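Local coordinates for protein glucoamylase (Thermoanaerobacterium thermosaccharolyticum, PDB 1LF6) that hydrolyses terminal 1,4-linked alpha-D-glucose residues one after another from the non-reducing ends of glucan chains, probably with release of beta-D-glucose, at residues F77-G82 with A137-L142; K91-K96 with G116-T121; Y149-A154 with S242-V247. One frame throughout, in Å; residues are numbered along the deposited sequence.

All three contacts lie in the N-terminal beta-sandwich domain, away from the probable catalytic residues E435 and E438. Contact 1 joins strand 70-80 to 132-141 and contact 3 joins 150-157 to 243-251; 70-80 and 150-157 are neighbours in one sheet, 132-141 and 243-251 in the other. The two centres are about 8 Å apart, and backbone bonds such as I78 N to Y152 O, 2.7 Å, tie their strands together. Contact 2 lies along the larger sheet, its centre about 9 Å from contact 1, where L142 N probably bonds R117 O at 2.8 Å. Contacts 2 and 3, about 14 Å apart by centres, still meet where I120 CD1 packs on L151 CD1 at 4.0 Å.

Contact 1: F77-G82 with A137-L142; sequences FIVTDG and AKFEAL
F77 meets A137, and V79 meets F139, in two small apolar contacts that join strand 70-80 of one sheet to strand 132-141 of the other across the interior of the beta-sandwich. In the first, the outer part of the phenylalanine ring does the touching: F77 CE2 lies 3.8 Å from A137 CB. The neighbouring ring atom F77 CZ is 4.0 Å from A137 CB. In the second, the CG2 branch of V79 approaches the far end of the F139 ring, 3.9 Å from its CE2, and the two side chains cross at about a right angle. The F139 ring extends to this methyl because its CG stands anti to the backbone N (chi1 178°). Y118 of strand 118-126 packs on both V79 and F139.

The side-chain polar bonds lie away from these pairs. T80 OG1 accepts from G82 N at 3.2 Å with an N-H...O angle of 163°, an ST turn that shapes the chain as it leaves the strand, and it is also hydrogen-bonded to F85 O. E140 forms a salt bridge with R119 of the adjacent strand. The sheet-to-sheet contact itself is therefore purely hydrophobic: four buried side chains meet by van der Waals packing and shape, with no polar atom to fix their orientation.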
loop_
_atom_site.group_PDB
_atom_site.type_symbol
_atom_site.label_atom_id
_atom_site.label_comp_id
_atom_site.label_asym_id
_atom_site.label_seq_id
_atom_site.Cartn_x
_atom_site.Cartn_y
_atom_site.Cartn_z
ATOM N N PHE A 77 1.802 -22.448 8.454
ATOM C CA PHE A 77 2.014 -23.712 9.146
ATOM C C PHE A 77 0.689 -24.337 9.552
ATOM O O PHE A 77 -0.261 -23.633 9.902
ATOM C CB PHE A 77 2.863 -23.505 10.404
ATOM C CG PHE A 77 4.332 -23.398 10.131
ATOM C CD1 PHE A 77 5.036 -24.487 9.626
ATOM C CD2 PHE A 77 5.013 -22.211 10.371
ATOM C CE1 PHE A 77 6.397 -24.393 9.363
ATOM C CE2 PHE A 77 6.371 -22.109 10.112
ATOM C CZ PHE A 77 7.067 -23.202 9.607
ATOM N N ILE A 78 0.640 -25.665 9.491
ATOM C CA ILE A 78 -0.541 -26.415 9.891
ATOM C C ILE A 78 -0.053 -27.448 10.899
ATOM O O ILE A 78 0.921 -28.158 10.643
ATOM C CB ILE A 78 -1.197 -27.156 8.703
ATOM C CG1 ILE A 78 -1.494 -26.171 7.570
ATOM C CG2 ILE A 78 -2.487 -27.826 9.165
ATOM C CD1 ILE A 78 -2.415 -25.030 7.971
ATOM N N VAL A 79 -0.719 -27.520 12.046
ATOM C CA VAL A 79 -0.322 -28.467 13.081
ATOM C C VAL A 79 -1.453 -29.418 13.442
ATOM O O VAL A 79 -2.626 -29.055 13.392
ATOM C CB VAL A 79 0.148 -27.735 14.362
ATOM C CG1 VAL A 79 -0.875 -26.702 14.768
ATOM C CG2 VAL A 79 0.353 -28.729 15.495
ATOM N N THR A 80 -1.084 -30.644 13.796
ATOM C CA THR A 80 -2.054 -31.655 14.177
ATOM C C THR A 80 -1.428 -32.616 15.180
ATOM O O THR A 80 -0.215 -32.601 15.394
ATOM C CB THR A 80 -2.528 -32.462 12.950
ATOM O OG1 THR A 80 -3.587 -33.343 13.341
ATOM C CG2 THR A 80 -1.384 -33.284 12.375
ATOM N N ASP A 81 -2.264 -33.445 15.795
ATOM C CA ASP A 81 -1.796 -34.430 16.761
ATOM C C ASP A 81 -1.741 -35.791 16.075
ATOM O O ASP A 81 -1.375 -36.797 16.686
ATOM C CB ASP A 81 -2.748 -34.492 17.956
ATOM C CG ASP A 81 -4.164 -34.874 17.557
ATOM O OD1 ASP A 81 -5.025 -34.990 18.455
ATOM O OD2 ASP A 81 -4.418 -35.057 16.346
ATOM N N GLY A 82 -2.108 -35.805 14.796
ATOM C CA GLY A 82 -2.114 -37.036 14.023
ATOM C C GLY A 82 -3.278 -37.929 14.410
ATOM O O GLY A 82 -3.379 -39.069 13.955
ATOM N N ALA A 137 11.780 -20.376 12.210
ATOM C CA ALA A 137 10.622 -20.725 13.012
ATOM C C ALA A 137 10.979 -21.780 14.041
ATOM O O ALA A 137 11.909 -22.564 13.847
ATOM C CB ALA A 137 9.500 -21.232 12.113
ATOM N N LYS A 138 10.236 -21.780 15.140
ATOM C CA LYS A 138 10.428 -22.742 16.209
ATOM C C LYS A 138 9.051 -23.129 16.728
ATOM O O LYS A 138 8.179 -22.274 16.902
ATOM C CB LYS A 138 11.264 -22.147 17.346
ATOM C CG LYS A 138 10.581 -21.029 18.120
ATOM C CD LYS A 138 11.379 -20.641 19.365
ATOM C CE LYS A 138 10.704 -19.497 20.116
ATOM N NZ LYS A 138 11.449 -19.082 21.342
ATOM N N PHE A 139 8.856 -24.421 16.957
ATOM C CA PHE A 139 7.586 -24.923 17.450
ATOM C C PHE A 139 7.696 -25.275 18.922
ATOM O O PHE A 139 8.688 -25.861 19.353
ATOM C CB PHE A 139 7.168 -26.155 16.642
ATOM C CG PHE A 139 5.884 -26.780 17.105
ATOM C CD1 PHE A 139 5.888 -27.768 18.086
ATOM C CD2 PHE A 139 4.668 -26.370 16.572
ATOM C CE1 PHE A 139 4.699 -28.339 18.530
ATOM C CE2 PHE A 139 3.473 -26.931 17.008
ATOM C CZ PHE A 139 3.488 -27.919 17.991
ATOM N N GLU A 140 6.677 -24.908 19.693
ATOM C CA GLU A 140 6.663 -25.200 21.123
ATOM C C GLU A 140 5.378 -25.899 21.530
ATOM O O GLU A 140 4.285 -25.436 21.216
ATOM C CB GLU A 140 6.775 -23.920 21.950
ATOM C CG GLU A 140 8.020 -23.095 21.727
ATOM C CD GLU A 140 8.083 -21.922 22.686
ATOM O OE1 GLU A 140 8.381 -22.150 23.875
ATOM O OE2 GLU A 140 7.817 -20.779 22.259
ATOM N N ALA A 141 5.512 -27.013 22.237
ATOM C CA ALA A 141 4.347 -27.745 22.709
ATOM C C ALA A 141 3.958 -27.150 24.058
ATOM O O ALA A 141 4.668 -27.338 25.048
ATOM C CB ALA A 141 4.679 -29.222 22.861
ATOM N N LEU A 142 2.846 -26.419 24.094
ATOM C CA LEU A 142 2.387 -25.801 25.335
ATOM C C LEU A 142 1.827 -26.851 26.284
ATOM O O LEU A 142 2.123 -26.840 27.478
ATOM C CB LEU A 142 1.333 -24.726 25.050
ATOM C CG LEU A 142 1.829 -23.485 24.297
ATOM C CD1 LEU A 142 0.708 -22.462 24.205
ATOM C CD2 LEU A 142 3.031 -22.885 25.018
#

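Contact 2: K91-K96 with G116-T121; sequences KDAISK and GRYRIT
Y118 brings its hydroxyl up to the methyl group of A93, with OH 3.8 Å from A93 CB; this is the closest approach between 91-96 and 116-121. The bond from CA to CB of Y118 does not aim at the other segment. The ring nevertheless arrives there because its CG sits between the backbone N and the carbonyl carbon (chi1 65°), which swings the aromatic group across to the start of strand 93-99. The same hydroxyl lies 4.2 Å from D92 O, too far for a hydrogen bond, so the meeting is loose and confined to the outer end of the tyrosine.

The two strands belong to one antiparallel sheet but are not adjacent: strand 107-113 runs between them and pairs with both. Accordingly the CA atoms of A93 and R119 remain 8.4 Å apart, and the tyrosine's length covers the gap left by the intervening strand. The tyrosine also packs against P87 and reaches strand 70-80, so it connects the edge region of this sheet with the opposite layer of the sandwich.

Charged groups nearby are engaged elsewhere. D92 OD2 accepts a hydrogen bond from D88 N, while R117 NE forms a salt bridge with D113 and its guanidinium makes a cation-pi contact with F85. D92 OD2 and R117 NH2 are 6.6 Å apart, so any attraction between them is probably only a long-range one. The hydroxyl of Y118 is buried here with no polar partner in the model. It thus acts as the end of a packing group, and the contact depends on fit and ring position, not on directional bonding.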
loop_
_atom_site.group_PDB
_atom_site.type_symbol
_atom_site.label_atom_id
_atom_site.label_comp_id
_atom_site.label_asym_id
_atom_site.label_seq_id
_atom_site.Cartn_x
_atom_site.Cartn_y
_atom_site.Cartn_z
ATOM N N LYS A 91 -5.825 -18.988 11.273
ATOM C CA LYS A 91 -7.197 -18.779 11.733
ATOM C C LYS A 91 -7.508 -19.387 13.094
ATOM O O LYS A 91 -8.480 -18.998 13.738
ATOM C CB LYS A 91 -8.180 -19.321 10.695
ATOM C CG LYS A 91 -7.871 -20.724 10.238
ATOM C CD LYS A 91 -7.922 -20.827 8.722
ATOM C CE LYS A 91 -9.317 -20.546 8.187
ATOM N NZ LYS A 91 -9.358 -20.707 6.709
ATOM N N ASP A 92 -6.683 -20.331 13.537
ATOM C CA ASP A 92 -6.917 -20.988 14.819
ATOM C C ASP A 92 -5.921 -20.592 15.901
ATOM O O ASP A 92 -5.839 -21.246 16.943
ATOM C CB ASP A 92 -6.894 -22.507 14.640
ATOM C CG ASP A 92 -7.865 -22.981 13.579
ATOM O OD1 ASP A 92 -9.018 -22.504 13.582
ATOM O OD2 ASP A 92 -7.478 -23.828 12.747
ATOM N N ALA A 93 -5.169 -19.524 15.658
ATOM C CA ALA A 93 -4.184 -19.061 16.627
ATOM C C ALA A 93 -4.168 -17.539 16.688
ATOM O O ALA A 93 -4.527 -16.870 15.722
ATOM C CB ALA A 93 -2.803 -19.588 16.253
ATOM N N ILE A 94 -3.765 -16.999 17.834
ATOM C CA ILE A 94 -3.690 -15.552 18.014
ATOM C C ILE A 94 -2.274 -15.118 17.659
ATOM O O ILE A 94 -1.303 -15.667 18.180
ATOM C CB ILE A 94 -3.975 -15.145 19.465
ATOM C CG1 ILE A 94 -5.329 -15.709 19.916
ATOM C CG2 ILE A 94 -3.957 -13.630 19.584
ATOM C CD1 ILE A 94 -6.502 -15.227 19.094
ATOM N N SER A 95 -2.155 -14.131 16.780
ATOM C CA SER A 95 -0.845 -13.659 16.351
ATOM C C SER A 95 -0.476 -12.316 16.957
ATOM O O SER A 95 -1.309 -11.415 17.056
ATOM C CB SER A 95 -0.802 -13.560 14.824
ATOM O OG SER A 95 0.508 -13.276 14.362
ATOM N N LYS A 96 0.782 -12.200 17.367
ATOM C CA LYS A 96 1.316 -10.972 17.944
ATOM C C LYS A 96 2.505 -10.597 17.076
ATOM O O LYS A 96 3.378 -11.430 16.828
ATOM C CB LYS A 96 1.798 -11.203 19.383
ATOM C CG LYS A 96 0.731 -11.723 20.333
ATOM C CD LYS A 96 -0.390 -10.714 20.502
ATOM C CE LYS A 96 -1.529 -11.285 21.329
ATOM N NZ LYS A 96 -2.633 -10.296 21.489
ATOM N N GLY A 116 -4.503 -23.202 23.260
ATOM C CA GLY A 116 -3.312 -23.283 24.086
ATOM C C GLY A 116 -2.543 -24.588 24.067
ATOM O O GLY A 116 -2.027 -25.020 25.098
ATOM N N ARG A 117 -2.448 -25.214 22.900
ATOM C CA ARG A 117 -1.729 -26.473 22.781
ATOM C C ARG A 117 -0.329 -26.262 22.219
ATOM O O ARG A 117 0.607 -26.974 22.584
ATOM C CB ARG A 117 -2.515 -27.441 21.891
ATOM C CG ARG A 117 -3.903 -27.761 22.435
ATOM C CD ARG A 117 -4.764 -28.503 21.428
ATOM N NE ARG A 117 -4.841 -27.791 20.153
ATOM C CZ ARG A 117 -5.787 -27.986 19.239
ATOM N NH1 ARG A 117 -6.752 -28.871 19.452
ATOM N NH2 ARG A 117 -5.761 -27.300 18.106
ATOM N N TYR A 118 -0.184 -25.278 21.339
ATOM C CA TYR A 118 1.111 -24.999 20.735
ATOM C C TYR A 118 1.388 -23.505 20.588
ATOM O O TYR A 118 0.533 -22.663 20.866
ATOM C CB TYR A 118 1.208 -25.654 19.355
ATOM C CG TYR A 118 0.235 -25.081 18.350
ATOM C CD1 TYR A 118 -1.055 -25.597 18.222
ATOM C CD2 TYR A 118 0.589 -23.987 17.560
ATOM C CE1 TYR A 118 -1.971 -25.035 17.329
ATOM C CE2 TYR A 118 -0.319 -23.417 16.667
ATOM C CZ TYR A 118 -1.596 -23.945 16.559
ATOM O OH TYR A 118 -2.498 -23.372 15.693
ATOM N N ARG A 119 2.599 -23.198 20.136
ATOM C CA ARG A 119 3.031 -21.825 19.916
ATOM C C ARG A 119 4.109 -21.845 18.847
ATOM O O ARG A 119 5.046 -22.639 18.913
ATOM C CB ARG A 119 3.603 -21.225 21.202
ATOM C CG ARG A 119 4.079 -19.785 21.056
ATOM C CD ARG A 119 5.012 -19.411 22.189
ATOM N NE ARG A 119 4.337 -19.444 23.480
ATOM C CZ ARG A 119 4.959 -19.618 24.641
ATOM N NH1 ARG A 119 4.264 -19.630 25.769
ATOM N NH2 ARG A 119 6.275 -19.793 24.671
ATOM N N ILE A 120 3.968 -20.982 17.850
ATOM C CA ILE A 120 4.952 -20.906 16.780
ATOM C C ILE A 120 5.525 -19.495 16.736
ATOM O O ILE A 120 4.780 -18.514 16.698
ATOM C CB ILE A 120 4.322 -21.243 15.407
ATOM C CG1 ILE A 120 3.748 -22.663 15.427
ATOM C CG2 ILE A 120 5.369 -21.119 14.309
ATOM C CD1 ILE A 120 3.122 -23.101 14.111
ATOM N N THR A 121 6.848 -19.394 16.755
ATOM C CA THR A 121 7.505 -18.094 16.717
ATOM C C THR A 121 8.291 -17.968 15.417
ATOM O O THR A 121 9.010 -18.888 15.029
ATOM C CB THR A 121 8.454 -17.924 17.918
ATOM O OG1 THR A 121 7.704 -18.059 19.130
ATOM C CG2 THR A 121 9.123 -16.552 17.888
#

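Contact 3: Y149-A154 with S242-V247; sequences YKLYLA and SEFEIV
The F244 ring meets L151 obliquely, the leucine's CD2 methyl lying 3.7 Å from CZ and 3.9 Å from CE1 of the ring. At another part of the same ring, at the edge and in its plane, is CG1 of I246, two residues further along the strand, 3.8 Å from F244 CE2. The ring thus has an aliphatic neighbour from each segment, only the isoleucine placed at its edge. L151 and F244 reach out from opposite directions, the ring being carried inward by a CG that lies between its backbone N and carbonyl carbon (chi1 48°).

Beside them L153 and I246 meet tip to tip. L153 CD2 is 3.9 Å from both CD1 and CG2 of I246, so one methyl rests against two branches of the isoleucine. L151 and L153 have CG anti to the backbone N alike (chi1 -177° for L153), which sends both side chains out from strand 150-157 in a similar way.

These pairs join that strand to strand 243-251 of the facing sheet, with the CA atoms of L153 and I246 9.5 Å apart. F77 packs against both leucines, I236 against L151 and F244, and M135 against I246. With every touching group an apolar side chain buried in the sandwich interior, the sheets are held here by hydrophobic burial, and hydrogen bonding is left to strands within each layer.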
loop_
_atom_site.group_PDB
_atom_site.type_symbol
_atom_site.label_atom_id
_atom_site.label_comp_id
_atom_site.label_asym_id
_atom_site.label_seq_id
_atom_site.Cartn_x
_atom_site.Cartn_y
_atom_site.Cartn_z
ATOM N N TYR A 149 2.888 -33.977 18.457
ATOM C CA TYR A 149 2.424 -33.082 17.408
ATOM C C TYR A 149 3.138 -33.268 16.074
ATOM O O TYR A 149 4.255 -33.785 16.010
ATOM C CB TYR A 149 2.585 -31.628 17.868
ATOM C CG TYR A 149 1.768 -31.277 19.091
ATOM C CD1 TYR A 149 0.387 -31.106 19.003
ATOM C CD2 TYR A 149 2.371 -31.134 20.340
ATOM C CE1 TYR A 149 -0.375 -30.800 20.130
ATOM C CE2 TYR A 149 1.618 -30.830 21.474
ATOM C CZ TYR A 149 0.248 -30.663 21.362
ATOM O OH TYR A 149 -0.504 -30.353 22.472
ATOM N N LYS A 150 2.468 -32.846 15.008
ATOM C CA LYS A 150 3.024 -32.914 13.662
ATOM C C LYS A 150 2.942 -31.498 13.106
ATOM O O LYS A 150 1.938 -30.812 13.292
ATOM C CB LYS A 150 2.213 -33.865 12.774
ATOM C CG LYS A 150 2.438 -35.351 13.029
ATOM C CD LYS A 150 1.829 -35.804 14.346
ATOM C CE LYS A 150 1.951 -37.316 14.504
ATOM N NZ LYS A 150 1.505 -37.782 15.847
ATOM N N LEU A 151 3.995 -31.059 12.429
ATOM C CA LEU A 151 4.014 -29.716 11.868
ATOM C C LEU A 151 4.184 -29.764 10.358
ATOM O O LEU A 151 5.119 -30.383 9.849
ATOM C CB LEU A 151 5.151 -28.903 12.490
ATOM C CG LEU A 151 5.274 -27.450 12.038
ATOM C CD1 LEU A 151 4.075 -26.649 12.522
ATOM C CD2 LEU A 151 6.562 -26.863 12.590
ATOM N N TYR A 152 3.274 -29.108 9.645
ATOM C CA TYR A 152 3.334 -29.084 8.191
ATOM C C TYR A 152 3.363 -27.657 7.655
ATOM O O TYR A 152 2.742 -26.754 8.217
ATOM C CB TYR A 152 2.141 -29.838 7.593
ATOM C CG TYR A 152 1.931 -31.220 8.178
ATOM C CD1 TYR A 152 1.209 -31.395 9.357
ATOM C CD2 TYR A 152 2.470 -32.351 7.561
ATOM C CE1 TYR A 152 1.027 -32.661 9.910
ATOM C CE2 TYR A 152 2.297 -33.622 8.106
ATOM C CZ TYR A 152 1.575 -33.768 9.282
ATOM O OH TYR A 152 1.409 -35.020 9.835
ATOM N N LEU A 153 4.095 -27.472 6.563
ATOM C CA LEU A 153 4.230 -26.173 5.920
ATOM C C LEU A 153 3.488 -26.212 4.588
ATOM O O LEU A 153 3.706 -27.116 3.779
ATOM C CB LEU A 153 5.710 -25.860 5.679
ATOM C CG LEU A 153 6.057 -24.495 5.074
ATOM C CD1 LEU A 153 5.631 -23.398 6.034
ATOM C CD2 LEU A 153 7.554 -24.410 4.804
ATOM N N ALA A 154 2.612 -25.236 4.365
ATOM C CA ALA A 154 1.841 -25.163 3.125
ATOM C C ALA A 154 2.198 -23.899 2.356
ATOM O O ALA A 154 1.893 -22.788 2.787
ATOM C CB ALA A 154 0.349 -25.190 3.429
ATOM N N SER A 242 13.173 -28.616 16.705
ATOM C CA SER A 242 11.934 -27.854 16.830
ATOM C C SER A 242 12.108 -26.443 16.265
ATOM O O SER A 242 11.138 -25.709 16.101
ATOM C CB SER A 242 11.507 -27.778 18.298
ATOM O OG SER A 242 12.493 -27.130 19.082
ATOM N N GLU A 243 13.352 -26.075 15.973
ATOM C CA GLU A 243 13.667 -24.760 15.419
ATOM C C GLU A 243 14.406 -24.957 14.100
ATOM O O GLU A 243 15.386 -25.700 14.033
ATOM C CB GLU A 243 14.532 -23.968 16.398
ATOM C CG GLU A 243 14.799 -22.530 15.970
ATOM C CD GLU A 243 15.304 -21.668 17.115
ATOM O OE1 GLU A 243 15.574 -20.474 16.882
ATOM O OE2 GLU A 243 15.430 -22.183 18.246
ATOM N N PHE A 244 13.943 -24.278 13.054
ATOM C CA PHE A 244 14.529 -24.431 11.728
ATOM C C PHE A 244 14.425 -23.169 10.873
ATOM O O PHE A 244 13.783 -22.195 11.259
ATOM C CB PHE A 244 13.822 -25.575 11.009
ATOM C CG PHE A 244 12.324 -25.485 11.087
ATOM C CD1 PHE A 244 11.655 -25.849 12.250
ATOM C CD2 PHE A 244 11.586 -24.980 10.019
ATOM C CE1 PHE A 244 10.272 -25.710 12.354
ATOM C CE2 PHE A 244 10.200 -24.837 10.113
ATOM C CZ PHE A 244 9.542 -25.201 11.282
ATOM N N GLU A 245 15.047 -23.208 9.699
ATOM C CA GLU A 245 15.040 -22.074 8.787
ATOM C C GLU A 245 14.424 -22.433 7.435
ATOM O O GLU A 245 14.874 -23.368 6.768
ATOM C CB GLU A 245 16.468 -21.575 8.563
ATOM C CG GLU A 245 17.221 -21.249 9.838
ATOM C CD GLU A 245 18.655 -20.814 9.579
ATOM O OE1 GLU A 245 19.379 -20.548 10.562
ATOM O OE2 GLU A 245 19.058 -20.739 8.398
ATOM N N ILE A 246 13.397 -21.688 7.035
ATOM C CA ILE A 246 12.745 -21.915 5.751
ATOM C C ILE A 246 13.194 -20.813 4.797
ATOM O O ILE A 246 13.149 -19.627 5.139
ATOM C CB ILE A 246 11.199 -21.895 5.889
ATOM C CG1 ILE A 246 10.743 -23.066 6.764
ATOM C CG2 ILE A 246 10.541 -21.987 4.511
ATOM C CD1 ILE A 246 11.139 -24.436 6.224
ATOM N N VAL A 247 13.643 -21.204 3.609
ATOM C CA VAL A 247 14.106 -20.235 2.627
ATOM C C VAL A 247 13.379 -20.364 1.293
ATOM O O VAL A 247 13.245 -21.460 0.749
ATOM C CB VAL A 247 15.631 -20.374 2.373
ATOM C CG1 VAL A 247 16.087 -19.360 1.332
ATOM C CG2 VAL A 247 16.394 -20.177 3.675
#